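Local coordinates for ribosomal protein s2-related protein (Deinococcus radiodurans, PDB 2JH3) that binds a [4Fe-4S] cluster and, with its two chelatase-like CbiX regions, may act as a sirohydrochlorin ferrochelatase, at residues R31-A36 with V253-L258. Numbering follows the deposited sequence.
Sequences RGRGLA and VAEVVL
R33 reaches from the C-terminal end of helix 18-35 to helix 253-262 and meets E255, A254 and L258 with its guanidinium group. Its CG lies beside the backbone N and anti to the carbonyl carbon (chi1 -81°), and from CG to NE the chain is extended. The extended chain spans a wide gap: the axes of the two short helical segments, which cross steeply, come no closer than 12.8 Å. The CA atoms of R33 and A254 are 10.4 Å apart. R33 NH2 donates to E255 OE2 at 2.9 Å, a hydrogen bond within a salt bridge. The bond is bent, with an N-H...O angle of 141°, and falls on the anti lone pair of OE2. Guanidinium and carboxylate are turned 23° from each other, and OE2 sits near the guanidinium edge but tilted from its plane. R33 NE is farther from OE2, at 3.5 Å, so a single NH2 bond carries the pair. E255 is bent at chi2, which swings its carboxylate toward the arginine. Two aliphatic groups border the guanidinium obliquely: A254 CB lies 4.2 Å from NH1, and L258 CD1 4.1 Å from NE. Deeper in the interface A254, V257 and L258 rest on L30 of helix 18-35, while V253 meets V26, so the salt bridge lies at the margin of a hydrophobic seam joining the two CbiX regions. A leucine in place of R33 would probably leave the E255 carboxylate without this cationic mate and lose the polar link between the helices. With E255 exposed and R33 partly so, solvent probably screens the attraction, and the ion pair is likely to add modestly to the apolar contact beneath it.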
ATOM      1  N   ARG A  31      29.475  13.338 -11.755  1.00 30.93           N
ATOM      2  CA  ARG A  31      29.949  13.435 -10.353  1.00 33.50           C
ATOM      3  C   ARG A  31      31.293  12.758 -10.143  1.00 36.22           C
ATOM      4  O   ARG A  31      32.083  13.224  -9.336  1.00 38.79           O
ATOM      5  CB  ARG A  31      28.974  12.810  -9.336  1.00 32.55           C
ATOM      6  CG  ARG A  31      27.682  13.479  -9.221  1.00 30.99           C
ATOM      7  CD  ARG A  31      26.805  12.756  -8.212  1.00 27.18           C
ATOM      8  NE  ARG A  31      25.454  13.251  -8.405  1.00 24.08           N
ATOM      9  CZ  ARG A  31      24.400  12.500  -8.729  1.00 24.26           C
ATOM     10  NH1 ARG A  31      24.530  11.167  -8.843  1.00 25.43           N
ATOM     11  NH2 ARG A  31      23.247  13.068  -8.976  1.00 20.09           N
ATOM     12  N   GLY A  32      31.497  11.615 -10.791  1.00 40.62           N
ATOM     13  CA  GLY A  32      32.780  10.913 -10.771  1.00 43.40           C
ATOM     14  C   GLY A  32      33.939  11.801 -11.205  1.00 46.44           C
ATOM     15  O   GLY A  32      34.985  11.816 -10.565  1.00 48.46           O
ATOM     16  N   ARG A  33      33.746  12.542 -12.302  1.00 49.59           N
ATOM     17  CA  ARG A  33      34.734  13.509 -12.841  1.00 50.87           C
ATOM     18  C   ARG A  33      35.004  14.687 -11.887  1.00 53.02           C
ATOM     19  O   ARG A  33      36.139  15.199 -11.826  1.00 53.29           O
ATOM     20  CB  ARG A  33      34.196  14.162 -14.115  1.00 50.84           C
ATOM     21  CG  ARG A  33      34.281  13.453 -15.424  1.00 50.24           C
ATOM     22  CD  ARG A  33      33.600  14.401 -16.404  1.00 52.24           C
ATOM     23  NE  ARG A  33      33.711  14.111 -17.820  1.00 52.70           N
ATOM     24  CZ  ARG A  33      33.172  13.050 -18.406  1.00 56.10           C
ATOM     25  NH1 ARG A  33      32.517  12.128 -17.690  1.00 58.08           N
ATOM     26  NH2 ARG A  33      33.300  12.881 -19.717  1.00 56.54           N
ATOM     27  N   GLY A  34      33.936  15.176 -11.234  1.00 54.91           N
ATOM     28  CA  GLY A  34      34.031  16.291 -10.279  1.00 56.00           C
ATOM     29  C   GLY A  34      34.914  15.964  -9.085  1.00 57.48           C
ATOM     30  O   GLY A  34      35.438  16.866  -8.438  1.00 57.09           O
ATOM     31  N   LEU A  35      35.078  14.669  -8.787  1.00 59.15           N
ATOM     32  CA  LEU A  35      36.044  14.214  -7.758  1.00 60.25           C
ATOM     33  C   LEU A  35      37.463  14.110  -8.331  1.00 61.00           C
ATOM     34  O   LEU A  35      38.450  14.451  -7.679  1.00 61.77           O
ATOM     35  CB  LEU A  35      35.657  12.846  -7.206  1.00 60.70           C
ATOM     36  CG  LEU A  35      34.292  12.673  -6.558  1.00 62.18           C
ATOM     37  CD1 LEU A  35      33.969  11.160  -6.492  1.00 62.42           C
ATOM     38  CD2 LEU A  35      34.280  13.355  -5.155  1.00 62.83           C
ATOM     39  N   ALA A  36      37.564  13.621  -9.557  1.00 61.42           N
ATOM     40  CA  ALA A  36      38.834  13.635 -10.261  1.00 61.16           C
ATOM     41  C   ALA A  36      39.346  15.102 -10.523  1.00 61.69           C
ATOM     42  O   ALA A  36      40.381  15.293 -11.200  1.00 62.04           O
ATOM     43  CB  ALA A  36      38.683  12.860 -11.552  1.00 61.30           C
ATOM     44  N   VAL A 253      27.286  11.010 -24.240  1.00 36.77           N
ATOM     45  CA  VAL A 253      26.292  12.076 -23.972  1.00 36.39           C
ATOM     46  C   VAL A 253      26.723  13.011 -22.854  1.00 34.85           C
ATOM     47  O   VAL A 253      26.317  14.158 -22.862  1.00 32.97           O
ATOM     48  CB  VAL A 253      24.850  11.555 -23.737  1.00 37.26           C
ATOM     49  CG1 VAL A 253      24.268  11.006 -25.052  1.00 38.66           C
ATOM     50  CG2 VAL A 253      24.807  10.450 -22.749  1.00 40.38           C
ATOM     51  N   ALA A 254      27.585  12.544 -21.953  1.00 34.08           N
ATOM     52  CA  ALA A 254      28.049  13.400 -20.832  1.00 34.00           C
ATOM     53  C   ALA A 254      28.808  14.592 -21.341  1.00 33.91           C
ATOM     54  O   ALA A 254      28.654  15.712 -20.842  1.00 33.50           O
ATOM     55  CB  ALA A 254      28.909  12.644 -19.852  1.00 33.64           C
ATOM     56  N   GLU A 255      29.623  14.369 -22.373  1.00 33.70           N
ATOM     57  CA  GLU A 255      30.356  15.477 -22.986  1.00 32.63           C
ATOM     58  C   GLU A 255      29.468  16.470 -23.672  1.00 31.07           C
ATOM     59  O   GLU A 255      29.790  17.662 -23.700  1.00 29.50           O
ATOM     60  CB  GLU A 255      31.478  14.955 -23.922  1.00 34.95           C
ATOM     61  CG  GLU A 255      32.750  14.485 -23.116  1.00 39.66           C
ATOM     62  CD  GLU A 255      33.384  15.649 -22.267  1.00 45.83           C
ATOM     63  OE1 GLU A 255      33.674  16.760 -22.801  1.00 50.35           O
ATOM     64  OE2 GLU A 255      33.614  15.451 -21.048  1.00 49.70           O
ATOM     65  N   VAL A 256      28.345  16.028 -24.226  1.00 29.50           N
ATOM     66  CA  VAL A 256      27.409  16.974 -24.841  1.00 29.68           C
ATOM     67  C   VAL A 256      26.717  17.858 -23.791  1.00 28.44           C
ATOM     68  O   VAL A 256      26.549  19.056 -23.978  1.00 28.53           O
ATOM     69  CB  VAL A 256      26.307  16.245 -25.707  1.00 28.03           C
ATOM     70  CG1 VAL A 256      25.463  17.236 -26.390  1.00 29.15           C
ATOM     71  CG2 VAL A 256      26.955  15.259 -26.737  1.00 30.16           C
ATOM     72  N   VAL A 257      26.282  17.238 -22.712  1.00 30.09           N
ATOM     73  CA  VAL A 257      25.678  17.953 -21.567  1.00 30.56           C
ATOM     74  C   VAL A 257      26.593  19.058 -21.049  1.00 29.97           C
ATOM     75  O   VAL A 257      26.149  20.192 -20.831  1.00 31.11           O
ATOM     76  CB  VAL A 257      25.351  16.953 -20.440  1.00 30.98           C
ATOM     77  CG1 VAL A 257      25.105  17.676 -19.075  1.00 31.39           C
ATOM     78  CG2 VAL A 257      24.164  16.111 -20.815  1.00 30.20           C
ATOM     79  N   LEU A 258      27.865  18.718 -20.877  1.00 31.48           N
ATOM     80  CA  LEU A 258      28.916  19.691 -20.468  1.00 31.95           C
ATOM     81  C   LEU A 258      29.050  20.871 -21.429  1.00 32.44           C
ATOM     82  O   LEU A 258      29.100  22.045 -21.004  1.00 33.37           O
ATOM     83  CB  LEU A 258      30.253  18.994 -20.273  1.00 32.44           C
ATOM     84  CG  LEU A 258      30.475  18.142 -19.005  1.00 34.61           C
ATOM     85  CD1 LEU A 258      31.887  17.579 -18.961  1.00 35.87           C
ATOM     86  CD2 LEU A 258      30.235  18.932 -17.746  1.00 37.98           C
TER